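Local atomic coordinates of BauA (Acinetobacter baumannii, PDB entry 6HCP), a protein that serves as the outer-membrane receptor for ferric preacinetobactin, a siderophore complex that it probably carries inward as a TonB-dependent transporter. Residues G257-T262 against L687-L692; K268-D273 against A680-P685; V264-P269 against N642-P647; L276-G281 against N318-G323. All blocks are in the same frame, centred on the assembly; numbering follows the deposited sequence.

Contact 1. Residues G257-T262 against L687-L692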
loop_
_atom_site.group_PDB
_atom_site.type_symbol
_atom_site.label_atom_id
_atom_site.label_comp_id
_atom_site.label_asym_id
_atom_site.label_seq_id
_atom_site.Cartn_x
_atom_site.Cartn_y
_atom_site.Cartn_z
ATOM N N GLY A 257 -10.764 4.573 -24.069
ATOM C CA GLY A 257 -10.099 5.874 -24.000
ATOM C C GLY A 257 -10.995 7.039 -24.388
ATOM O O GLY A 257 -12.162 6.879 -24.763
ATOM N N VAL A 258 -10.445 8.241 -24.234
ATOM C CA VAL A 258 -11.204 9.461 -24.335
ATOM C C VAL A 258 -10.424 10.470 -25.186
ATOM O O VAL A 258 -9.188 10.479 -25.224
ATOM C CB VAL A 258 -11.545 10.019 -22.940
ATOM C CG1 VAL A 258 -12.353 9.006 -22.138
ATOM C CG2 VAL A 258 -10.298 10.441 -22.178
ATOM N N ASN A 259 -11.176 11.407 -25.738
ATOM C CA ASN A 259 -10.664 12.501 -26.573
ATOM C C ASN A 259 -10.672 13.813 -25.790
ATOM O O ASN A 259 -11.530 14.046 -24.948
ATOM C CB ASN A 259 -11.463 12.601 -27.875
ATOM C CG ASN A 259 -11.213 11.415 -28.787
ATOM O OD1 ASN A 259 -10.204 10.729 -28.641
ATOM N ND2 ASN A 259 -12.198 11.052 -29.596
ATOM N N VAL A 260 -9.728 14.690 -26.147
ATOM C CA VAL A 260 -9.583 15.990 -25.567
ATOM C C VAL A 260 -9.446 17.007 -26.709
ATOM O O VAL A 260 -9.040 16.659 -27.825
ATOM C CB VAL A 260 -8.388 16.056 -24.597
ATOM C CG1 VAL A 260 -8.684 15.304 -23.314
ATOM C CG2 VAL A 260 -7.093 15.531 -25.215
ATOM N N SER A 261 -9.696 18.273 -26.383
ATOM C CA SER A 261 -9.479 19.401 -27.310
ATOM C C SER A 261 -8.493 20.377 -26.689
ATOM O O SER A 261 -8.366 20.458 -25.461
ATOM C CB SER A 261 -10.788 20.077 -27.626
ATOM O OG SER A 261 -11.351 20.654 -26.452
ATOM N N THR A 262 -7.941 21.258 -27.529
ATOM C CA THR A 262 -7.101 22.332 -27.042
ATOM C C THR A 262 -7.954 23.358 -26.285
ATOM O O THR A 262 -7.481 23.949 -25.337
ATOM C CB THR A 262 -6.325 22.992 -28.188
ATOM O OG1 THR A 262 -7.280 23.448 -29.144
ATOM C CG2 THR A 262 -5.362 22.043 -28.865
ATOM N N LEU A 687 -6.596 4.996 -31.578
ATOM C CA LEU A 687 -7.900 5.491 -32.071
ATOM C C LEU A 687 -8.467 6.642 -31.229
ATOM O O LEU A 687 -9.206 7.436 -31.760
ATOM C CB LEU A 687 -8.910 4.348 -32.191
ATOM C CG LEU A 687 -8.498 3.217 -33.141
ATOM C CD1 LEU A 687 -9.647 2.239 -33.327
ATOM C CD2 LEU A 687 -8.017 3.748 -34.492
ATOM N N THR A 688 -8.126 6.738 -29.941
ATOM C CA THR A 688 -8.583 7.852 -29.104
ATOM C C THR A 688 -7.348 8.517 -28.484
ATOM O O THR A 688 -6.255 7.967 -28.533
ATOM C CB THR A 688 -9.559 7.399 -28.004
ATOM O OG1 THR A 688 -8.887 6.415 -27.216
ATOM C CG2 THR A 688 -10.866 6.840 -28.532
ATOM N N ASN A 689 -7.527 9.701 -27.893
ATOM C CA ASN A 689 -6.400 10.554 -27.491
ATOM C C ASN A 689 -5.696 10.051 -26.222
ATOM O O ASN A 689 -4.466 10.158 -26.123
ATOM C CB ASN A 689 -6.830 12.001 -27.260
ATOM C CG ASN A 689 -7.323 12.732 -28.492
ATOM O OD1 ASN A 689 -8.092 13.671 -28.341
ATOM N ND2 ASN A 689 -6.878 12.342 -29.692
ATOM N N LEU A 690 -6.473 9.567 -25.229
ATOM C CA LEU A 690 -5.955 9.290 -23.900
ATOM C C LEU A 690 -6.621 8.045 -23.318
ATOM O O LEU A 690 -7.790 7.812 -23.538
ATOM C CB LEU A 690 -6.286 10.445 -22.949
ATOM C CG LEU A 690 -5.713 11.816 -23.260
ATOM C CD1 LEU A 690 -6.228 12.811 -22.230
ATOM C CD2 LEU A 690 -4.201 11.801 -23.278
ATOM N N ALA A 691 -5.874 7.346 -22.468
ATOM C CA ALA A 691 -6.410 6.322 -21.610
ATOM C C ALA A 691 -5.551 6.278 -20.345
ATOM O O ALA A 691 -4.370 6.586 -20.375
ATOM C CB ALA A 691 -6.406 4.990 -22.311
ATOM N N LEU A 692 -6.173 5.907 -19.224
ATOM C CA LEU A 692 -5.443 5.753 -17.985
ATOM C C LEU A 692 -4.578 4.491 -18.026
ATOM O O LEU A 692 -5.025 3.439 -18.451
ATOM C CB LEU A 692 -6.431 5.657 -16.817
ATOM C CG LEU A 692 -7.109 6.957 -16.422
ATOM C CD1 LEU A 692 -8.184 6.678 -15.376
ATOM C CD2 LEU A 692 -6.100 7.968 -15.893
HETATM O O HOH W 1 -11.652 8.787 -31.496
#

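Contact 2. Residues K268-D273 against A680-P685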
loop_
_atom_site.group_PDB
_atom_site.type_symbol
_atom_site.label_atom_id
_atom_site.label_comp_id
_atom_site.label_asym_id
_atom_site.label_seq_id
_atom_site.Cartn_x
_atom_site.Cartn_y
_atom_site.Cartn_z
ATOM N N LYS A 268 -6.553 16.735 -14.755
ATOM C CA LYS A 268 -5.781 15.797 -13.986
ATOM C C LYS A 268 -6.416 14.413 -14.036
ATOM O O LYS A 268 -7.639 14.271 -14.049
ATOM C CB LYS A 268 -5.645 16.303 -12.550
ATOM C CG LYS A 268 -4.719 17.503 -12.437
ATOM C CD LYS A 268 -4.096 17.641 -11.057
ATOM C CE LYS A 268 -3.650 19.052 -10.765
ATOM N NZ LYS A 268 -2.627 19.450 -11.747
ATOM N N PRO A 269 -5.591 13.348 -14.148
ATOM C CA PRO A 269 -6.118 11.995 -14.235
ATOM C C PRO A 269 -6.849 11.612 -12.954
ATOM O O PRO A 269 -6.413 11.944 -11.861
ATOM C CB PRO A 269 -4.885 11.114 -14.472
ATOM C CG PRO A 269 -3.715 11.938 -14.015
ATOM C CD PRO A 269 -4.120 13.389 -14.199
ATOM N N PRO A 270 -8.031 10.985 -13.079
ATOM C CA PRO A 270 -8.682 10.306 -11.958
ATOM C C PRO A 270 -7.765 9.211 -11.414
ATOM O O PRO A 270 -6.755 8.861 -12.046
ATOM C CB PRO A 270 -9.936 9.662 -12.577
ATOM C CG PRO A 270 -10.147 10.412 -13.863
ATOM C CD PRO A 270 -8.765 10.808 -14.336
ATOM N N LYS A 271 -8.165 8.609 -10.296
ATOM C CA LYS A 271 -7.338 7.555 -9.710
ATOM C C LYS A 271 -7.195 6.409 -10.716
ATOM O O LYS A 271 -8.097 6.151 -11.545
ATOM C CB LYS A 271 -7.895 7.120 -8.347
ATOM C CG LYS A 271 -9.326 6.635 -8.323
ATOM C CD LYS A 271 -9.763 6.262 -6.901
ATOM C CE LYS A 271 -11.205 5.807 -6.822
ATOM N NZ LYS A 271 -11.457 4.620 -7.679
ATOM N N ALA A 272 -6.099 5.666 -10.560
ATOM C CA ALA A 272 -5.599 4.769 -11.592
ATOM C C ALA A 272 -6.576 3.628 -11.889
ATOM O O ALA A 272 -6.557 3.089 -13.001
ATOM C CB ALA A 272 -4.231 4.254 -11.205
ATOM N N ASP A 273 -7.448 3.255 -10.930
ATOM C CA ASP A 273 -8.334 2.111 -11.135
ATOM C C ASP A 273 -9.698 2.544 -11.702
ATOM O O ASP A 273 -10.577 1.733 -11.844
ATOM C CB ASP A 273 -8.512 1.263 -9.865
ATOM C CG ASP A 273 -9.034 2.031 -8.659
ATOM O OD1 ASP A 273 -9.269 3.243 -8.780
ATOM O OD2 ASP A 273 -9.161 1.417 -7.583
ATOM N N ALA A 680 -1.410 7.273 -11.078
ATOM C CA ALA A 680 -2.424 7.625 -12.087
ATOM C C ALA A 680 -1.746 8.436 -13.196
ATOM O O ALA A 680 -1.130 9.464 -12.926
ATOM C CB ALA A 680 -3.542 8.405 -11.445
ATOM N N TYR A 681 -1.851 7.964 -14.438
ATOM C CA TYR A 681 -1.302 8.716 -15.560
ATOM C C TYR A 681 -2.150 8.506 -16.811
ATOM O O TYR A 681 -2.742 7.429 -17.021
ATOM C CB TYR A 681 0.151 8.305 -15.823
ATOM C CG TYR A 681 0.347 6.872 -16.241
ATOM C CD1 TYR A 681 0.465 5.865 -15.294
ATOM C CD2 TYR A 681 0.421 6.510 -17.585
ATOM C CE1 TYR A 681 0.698 4.547 -15.656
ATOM C CE2 TYR A 681 0.627 5.190 -17.961
ATOM C CZ TYR A 681 0.797 4.210 -16.995
ATOM O OH TYR A 681 0.948 2.900 -17.342
ATOM N N TRP A 682 -2.171 9.549 -17.647
ATOM C CA TRP A 682 -2.701 9.501 -19.014
ATOM C C TRP A 682 -1.581 9.039 -19.947
ATOM O O TRP A 682 -0.465 9.525 -19.852
ATOM C CB TRP A 682 -3.169 10.887 -19.478
ATOM C CG TRP A 682 -4.288 11.519 -18.714
ATOM C CD1 TRP A 682 -4.253 12.729 -18.077
ATOM C CD2 TRP A 682 -5.666 11.107 -18.728
ATOM N NE1 TRP A 682 -5.500 13.040 -17.607
ATOM C CE2 TRP A 682 -6.387 12.072 -17.995
ATOM C CE3 TRP A 682 -6.341 9.966 -19.193
ATOM C CZ2 TRP A 682 -7.770 12.010 -17.856
ATOM C CZ3 TRP A 682 -7.705 9.893 -19.034
ATOM C CH2 TRP A 682 -8.406 10.902 -18.370
ATOM N N ALA A 683 -1.959 8.269 -20.964
ATOM C CA ALA A 683 -1.073 7.997 -22.113
ATOM C C ALA A 683 -1.964 7.752 -23.330
ATOM O O ALA A 683 -3.175 7.596 -23.188
ATOM C CB ALA A 683 -0.194 6.810 -21.824
ATOM N N GLN A 684 -1.360 7.652 -24.519
ATOM C CA GLN A 684 -2.147 7.672 -25.733
ATOM C C GLN A 684 -2.343 6.250 -26.220
ATOM O O GLN A 684 -1.396 5.604 -26.666
ATOM C CB GLN A 684 -1.500 8.517 -26.836
ATOM C CG GLN A 684 -2.359 8.604 -28.102
ATOM C CD GLN A 684 -2.150 9.880 -28.883
ATOM O OE1 GLN A 684 -1.495 9.882 -29.928
ATOM N NE2 GLN A 684 -2.787 10.962 -28.429
ATOM N N PRO A 685 -3.602 5.782 -26.306
ATOM C CA PRO A 685 -3.895 4.481 -26.914
ATOM C C PRO A 685 -4.093 4.633 -28.430
ATOM O O PRO A 685 -4.070 5.758 -28.960
ATOM C CB PRO A 685 -5.202 4.115 -26.207
ATOM C CG PRO A 685 -5.920 5.445 -26.109
ATOM C CD PRO A 685 -4.825 6.480 -25.890
#

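Contact 3. Residues V264-P269 against N642-P647. With EDO (1,2-ethanediol), chain X.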
loop_
_atom_site.group_PDB
_atom_site.type_symbol
_atom_site.label_atom_id
_atom_site.label_comp_id
_atom_site.label_asym_id
_atom_site.label_seq_id
_atom_site.Cartn_x
_atom_site.Cartn_y
_atom_site.Cartn_z
ATOM N N VAL A 264 -10.479 22.839 -24.312
ATOM C CA VAL A 264 -10.822 22.406 -22.970
ATOM C C VAL A 264 -9.556 22.015 -22.201
ATOM O O VAL A 264 -9.441 22.304 -21.024
ATOM C CB VAL A 264 -11.837 21.259 -23.016
ATOM C CG1 VAL A 264 -12.044 20.626 -21.644
ATOM C CG2 VAL A 264 -13.146 21.740 -23.633
ATOM N N GLY A 265 -8.653 21.284 -22.855
ATOM C CA GLY A 265 -7.416 20.855 -22.240
ATOM C C GLY A 265 -7.556 19.489 -21.569
ATOM O O GLY A 265 -8.639 18.895 -21.566
ATOM N N ILE A 266 -6.446 19.026 -20.992
ATOM C CA ILE A 266 -6.353 17.736 -20.336
ATOM C C ILE A 266 -6.457 17.957 -18.832
ATOM O O ILE A 266 -5.569 18.537 -18.218
ATOM C CB ILE A 266 -5.043 17.014 -20.699
ATOM C CG1 ILE A 266 -4.961 16.761 -22.207
ATOM C CG2 ILE A 266 -4.907 15.715 -19.913
ATOM C CD1 ILE A 266 -3.623 16.350 -22.710
ATOM N N PRO A 267 -7.526 17.478 -18.188
ATOM C CA PRO A 267 -7.637 17.601 -16.738
ATOM C C PRO A 267 -6.778 16.536 -16.049
ATOM O O PRO A 267 -6.279 15.587 -16.676
ATOM C CB PRO A 267 -9.126 17.359 -16.488
ATOM C CG PRO A 267 -9.496 16.373 -17.573
ATOM C CD PRO A 267 -8.634 16.727 -18.778
ATOM N N LYS A 268 -6.553 16.735 -14.755
ATOM C CA LYS A 268 -5.781 15.797 -13.986
ATOM C C LYS A 268 -6.416 14.413 -14.036
ATOM O O LYS A 268 -7.639 14.271 -14.049
ATOM C CB LYS A 268 -5.645 16.303 -12.550
ATOM C CG LYS A 268 -4.719 17.503 -12.437
ATOM C CD LYS A 268 -4.096 17.641 -11.057
ATOM C CE LYS A 268 -3.650 19.052 -10.765
ATOM N NZ LYS A 268 -2.627 19.450 -11.747
ATOM N N PRO A 269 -5.591 13.348 -14.148
ATOM C CA PRO A 269 -6.118 11.995 -14.235
ATOM C C PRO A 269 -6.849 11.612 -12.954
ATOM O O PRO A 269 -6.413 11.944 -11.861
ATOM C CB PRO A 269 -4.885 11.114 -14.472
ATOM C CG PRO A 269 -3.715 11.938 -14.015
ATOM C CD PRO A 269 -4.120 13.389 -14.199
ATOM N N ASN A 642 1.382 19.648 -31.290
ATOM C CA ASN A 642 2.222 19.698 -30.101
ATOM C C ASN A 642 1.739 20.797 -29.137
ATOM O O ASN A 642 2.536 21.355 -28.385
ATOM C CB ASN A 642 3.703 19.893 -30.421
ATOM C CG ASN A 642 4.419 18.718 -31.066
ATOM O OD1 ASN A 642 5.615 18.804 -31.284
ATOM N ND2 ASN A 642 3.728 17.627 -31.377
ATOM N N THR A 643 0.423 21.025 -29.085
ATOM C CA THR A 643 -0.157 21.980 -28.136
ATOM C C THR A 643 -0.779 21.250 -26.934
ATOM O O THR A 643 -1.225 21.883 -26.000
ATOM C CB THR A 643 -1.182 22.872 -28.838
ATOM O OG1 THR A 643 -2.088 22.020 -29.544
ATOM C CG2 THR A 643 -0.521 23.864 -29.776
ATOM N N LEU A 644 -0.855 19.919 -27.002
ATOM C CA LEU A 644 -1.304 19.113 -25.874
ATOM C C LEU A 644 -0.258 18.036 -25.617
ATOM O O LEU A 644 0.216 17.410 -26.556
ATOM C CB LEU A 644 -2.650 18.458 -26.155
ATOM C CG LEU A 644 -3.872 19.367 -26.263
ATOM C CD1 LEU A 644 -5.083 18.559 -26.699
ATOM C CD2 LEU A 644 -4.147 20.073 -24.952
ATOM N N SER A 645 0.050 17.824 -24.331
ATOM C CA SER A 645 0.998 16.799 -23.916
ATOM C C SER A 645 0.598 16.245 -22.544
ATOM O O SER A 645 -0.211 16.837 -21.843
ATOM C CB SER A 645 2.386 17.341 -23.880
ATOM O OG SER A 645 2.498 18.345 -22.895
ATOM N N VAL A 646 1.178 15.084 -22.218
ATOM C CA VAL A 646 1.102 14.514 -20.892
ATOM C C VAL A 646 2.518 14.317 -20.392
ATOM O O VAL A 646 3.439 14.055 -21.155
ATOM C CB VAL A 646 0.324 13.192 -20.874
ATOM C CG1 VAL A 646 -1.114 13.410 -21.250
ATOM C CG2 VAL A 646 0.970 12.140 -21.773
ATOM N N PRO A 647 2.725 14.412 -19.065
ATOM C CA PRO A 647 4.065 14.351 -18.506
ATOM C C PRO A 647 4.627 12.920 -18.550
ATOM O O PRO A 647 3.878 11.947 -18.681
ATOM C CB PRO A 647 3.885 14.824 -17.048
ATOM C CG PRO A 647 2.429 14.620 -16.762
ATOM C CD PRO A 647 1.713 14.844 -18.084
HETATM C C1 EDO X . -0.160 20.316 -21.836
HETATM O O1 EDO X . -1.318 19.832 -22.520
HETATM C C2 EDO X . 0.436 21.503 -22.570
HETATM O O2 EDO X . -0.628 22.239 -23.192
#

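Contact 4. Residues L276-G281 against N318-G323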
loop_
_atom_site.group_PDB
_atom_site.type_symbol
_atom_site.label_atom_id
_atom_site.label_comp_id
_atom_site.label_asym_id
_atom_site.label_seq_id
_atom_site.Cartn_x
_atom_site.Cartn_y
_atom_site.Cartn_z
ATOM N N LEU A 276 -13.100 4.674 -17.534
ATOM C CA LEU A 276 -13.712 5.855 -18.170
ATOM C C LEU A 276 -14.545 5.482 -19.405
ATOM O O LEU A 276 -14.932 6.345 -20.191
ATOM C CB LEU A 276 -12.604 6.839 -18.534
ATOM C CG LEU A 276 -11.935 7.529 -17.349
ATOM C CD1 LEU A 276 -10.898 8.518 -17.829
ATOM C CD2 LEU A 276 -12.971 8.235 -16.465
ATOM N N SER A 277 -14.840 4.195 -19.547
ATOM C CA SER A 277 -15.714 3.692 -20.587
ATOM C C SER A 277 -16.881 2.973 -19.918
ATOM O O SER A 277 -16.782 2.603 -18.749
ATOM C CB SER A 277 -14.931 2.753 -21.529
ATOM O OG SER A 277 -13.794 3.406 -22.098
ATOM N N PRO A 278 -17.971 2.664 -20.649
ATOM C CA PRO A 278 -19.140 2.029 -20.040
ATOM C C PRO A 278 -18.805 0.742 -19.275
ATOM O O PRO A 278 -18.136 -0.144 -19.794
ATOM C CB PRO A 278 -20.065 1.745 -21.234
ATOM C CG PRO A 278 -19.682 2.779 -22.273
ATOM C CD PRO A 278 -18.215 3.068 -22.042
ATOM N N ASP A 279 -19.351 0.619 -18.051
ATOM C CA ASP A 279 -19.166 -0.565 -17.234
ATOM C C ASP A 279 -19.755 -1.780 -17.954
ATOM O O ASP A 279 -19.199 -2.865 -17.849
ATOM C CB ASP A 279 -19.710 -0.402 -15.797
ATOM C CG ASP A 279 -21.082 0.244 -15.662
ATOM O OD1 ASP A 279 -21.873 0.149 -16.630
ATOM O OD2 ASP A 279 -21.366 0.828 -14.575
ATOM N N TRP A 280 -20.779 -1.564 -18.784
ATOM C CA TRP A 280 -21.421 -2.668 -19.512
ATOM C C TRP A 280 -20.689 -3.008 -20.821
ATOM O O TRP A 280 -21.028 -3.999 -21.463
ATOM C CB TRP A 280 -22.894 -2.358 -19.776
ATOM C CG TRP A 280 -23.172 -1.044 -20.434
ATOM C CD1 TRP A 280 -23.731 0.057 -19.846
ATOM C CD2 TRP A 280 -23.001 -0.708 -21.827
ATOM N NE1 TRP A 280 -23.883 1.056 -20.767
ATOM C CE2 TRP A 280 -23.472 0.607 -21.994
ATOM C CE3 TRP A 280 -22.550 -1.408 -22.953
ATOM C CZ2 TRP A 280 -23.452 1.257 -23.224
ATOM C CZ3 TRP A 280 -22.516 -0.762 -24.164
ATOM C CH2 TRP A 280 -22.978 0.545 -24.304
ATOM N N GLY A 281 -19.718 -2.180 -21.224
ATOM C CA GLY A 281 -19.026 -2.379 -22.522
ATOM C C GLY A 281 -18.197 -3.647 -22.508
ATOM O O GLY A 281 -17.646 -4.022 -21.466
ATOM N N ASN A 318 -18.965 -4.086 -28.127
ATOM C CA ASN A 318 -20.177 -3.337 -27.795
ATOM C C ASN A 318 -19.826 -2.364 -26.668
ATOM O O ASN A 318 -19.470 -2.799 -25.587
ATOM C CB ASN A 318 -21.269 -4.303 -27.336
ATOM C CG ASN A 318 -22.620 -3.668 -27.093
ATOM O OD1 ASN A 318 -22.918 -2.605 -27.628
ATOM N ND2 ASN A 318 -23.517 -4.451 -26.517
ATOM N N GLY A 319 -19.877 -1.066 -26.937
ATOM C CA GLY A 319 -19.425 -0.101 -25.955
ATOM C C GLY A 319 -19.356 1.300 -26.504
ATOM O O GLY A 319 -20.123 1.672 -27.397
ATOM N N ALA A 320 -18.483 2.119 -25.917
ATOM C CA ALA A 320 -18.294 3.466 -26.396
ATOM C C ALA A 320 -17.498 3.417 -27.711
ATOM O O ALA A 320 -16.507 2.682 -27.810
ATOM C CB ALA A 320 -17.592 4.288 -25.359
ATOM N N SER A 321 -17.814 4.320 -28.637
ATOM C CA SER A 321 -16.880 4.527 -29.773
ATOM C C SER A 321 -15.839 5.582 -29.392
ATOM O O SER A 321 -14.650 5.382 -29.605
ATOM C CB SER A 321 -17.582 4.838 -31.069
ATOM O OG SER A 321 -18.514 5.859 -30.907
ATOM N N ALA A 322 -16.270 6.593 -28.641
ATOM C CA ALA A 322 -15.353 7.540 -28.000
ATOM C C ALA A 322 -16.065 8.308 -26.876
ATOM O O ALA A 322 -17.187 8.787 -27.054
ATOM C CB ALA A 322 -14.814 8.505 -29.026
ATOM N N GLY A 323 -15.307 8.575 -25.813
ATOM C CA GLY A 323 -15.647 9.572 -24.858
ATOM C C GLY A 323 -14.874 10.844 -25.137
ATOM O O GLY A 323 -13.786 10.780 -25.669
#

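Contact 1. Residues G257-T262 against L687-L692
Two amides, those of Asn259 and Asn689, are the flat groups of this contact; their planes are turned 50° apart and the side chains cross at about a right angle. They do not bond to each other; each amide oxygen accepts a backbone N-H of the opposite segment, beside a classic beta bulge in which Asn689 and Leu690 both face Val258. Asn689 OD1 takes the N-H of Val260 in the amide plane, on a lone pair, at 2.9 Å and with a nearly straight bond (169° at the hydrogen). Asn259 OD1 meets the N-H of Asn689 nearly along the C=O axis, at 3.0 Å. In both residues CG lies anti to the carbonyl carbon, beside the backbone N, and asparagine is just long enough to act there as a surrogate backbone carbonyl where the bulge breaks the regular pairing. Val258 and Leu690 form the single antiparallel, hydrogen-bonded bridge, Val258 N giving to Leu690 O at 2.8 Å and Leu690 N returning a more bent bond to Val258 O. Apolar packing adds to this: Val260 CG1 rests on Leu690 CD1 (3.7 Å), and Trp682 packs on Val258 and Leu690. Gly257 has no CB, for which Leu690 O and Thr688 OG1 would leave no room, and its CA can thus come 3.0 Å from Leu690 O; its positive phi of 86° also suits glycine. Thr688 OG1 is bonded to Arg256 O. The segments belong to two long extracellular loops of the receptor barrel. A water accepts from Asn259 ND2 and donates to Leu687 O, 2.8 Å away.

Contact 2. Residues K268-D273 against A680-P685
Pro269 lies on the indole of Trp682, its CB 3.9 Å from the centroid of the five-membered ring and only 16° off the ring normal, a CH-pi contact over the face. Trp682 reaches this place with CG anti to its carbonyl carbon (chi1 -62°). Its NE1 is spent on Pro267 O, a bond that helps to set the turn of the ring. Pro269 covers one face, with CD against CD1 beside the CB contact, while Pro270 CD comes obliquely to 3.9 Å from CZ2. Proline suits such a position because its ring carries slightly positive C-H groups on a backbone that is already rigid. Trp682 stands on the short strand 682-683, which forms a beta-hairpin with strand 691-692 inside the extracellular loop before the last barrel strand; Pro269 and Pro270 come from the loop between strands 258-259 and 282-297. Ala680, small enough to enter the bend of that loop, points its CB at Pro270 O (3.3 Å) and packs it 4.2 Å from Ala272 CB. Lys271 has its CB directed away from Ala680-Pro685; its chain is extended as far as CE, and NZ bonds within its own segment to Asp273 OD1 at 2.8 Å from the syn side, 33° out of the carboxylate plane, in a salt bridge. Lys268 likewise leads away from Ala680-Pro685, and its NZ forms a salt bridge with Asp219 of the second subunit.

Contact 3. Residues V264-P269 against N642-P647
Gly265 and Leu644 bring the two backbones nearest, yet their CA atoms remain 7.3 Å apart and no hydrogen bond joins the segments, so side chains span the gap. Ile266 does most of this. Its CB points at the other segment, CG1 lies anti to the carbonyl carbon, and an extended second torsion (chi2 167°) carries CD1 out to the residues opposite. That one methyl touches three of them: it lies 3.6 Å from Ser645 O, 4.1 Å from Val646 CG1, whose side chain crosses that of isoleucine at about a right angle, and 4.2 Å from Leu644 CB. A long, branched residue suits the place, since its other branch, CG2, packs against the indole of Trp682, which also touches Val646. Ser645 and Val646 begin the barrel strand 645-662, paired with strand 622-637, so the contact sets an extracellular loop of the TonB-dependent receptor against the outer end of a barrel strand that is not adjacent to the loop's own strands. Gly265, whose CA meets Leu644 CD2, has a positive phi of 91° and a backbone shape that would press a CB against the preceding carbonyl O. Beside this apolar meeting lies a molecule of 1,2-ethanediol, probably from the crystallisation liquor, held by backbone atoms of Thr643 and Ser645. Its O1 accepts the N-H of Ser645 at 3.0 Å in a nearly straight bond (168°) and gives a weak one back to Ser645 O. At its other end O2 donates to Thr643 O over 2.9 Å.

Contact 4. Residues L276-G281 against N318-G323
Trp280 meets Asn318 and Gly319 through a first torsion of 52°, which sets CG between the backbone N and the carbonyl carbon, the crowded position; with the second torsion the indole lies over Pro278 of its own segment. Pro278 CB lies 3.7 Å above the ring plane, over its centre, while CZ3 reaches across to Gly319 CA at 3.6 Å. Asn318 has CG anti to its backbone N (chi1 -174°), which places CG near CZ3 of the indole, with OD1 3.9 Å from CZ3. The polar ends of both residues are satisfied nearby: Trp280 NE1 donates to Trp402 O, Asn318 OD1 accepts from Gln338 NE2, and Asn318 ND2 is bonded to Pro406 O. The other half of the contact is apolar and small, Pro278 CD meeting Ala320 CB at 3.6 Å; proline and alanine fit because the chains run so near each other here. The CA atoms of Gly281 and Gly319 come within 4.1 Å, and at Gly281 a CB would be pressed by Pro278 O of its own turn. Gly281 CA even points a C-H at Asn318 O, 3.1 Å away, with an angle of 127° at the hydrogen, and no conventional hydrogen bond joins the segments. Pro278 is the first residue of a type I beta turn, set by the angles of Asp279 and Trp280 and closed by Gly281 N bonding to Pro278 O at 2.9 Å. That turn delivers the long extracellular loop into barrel strand 282-297, packed against the corner where strand 302-318 gives way to strand 320-325 in this TonB-dependent receptor barrel.

In the fold
All four contacts start from the one long loop between strands 238-252 and 282-297, and they lie on the same side of the chain's centre. Contacts 1 and 4 are buried, contact 2 is partly so and contact 3 is at the surface. Only contact 1 joins its segments by conventional hydrogen bonds; the others rely on packing, largely around a tryptophan in 2 and 4, and mainly through an isoleucine methyl in 3. Contacts 1 and 2 take the two strands of one small hairpin, 682-683 and 691-692. Trp682 ties contacts 1, 2 and 3 together and reaches Leu276 of contact 4, while Asn259 N bonds to Gly323 O, linking contact 1 directly to strand 320-325.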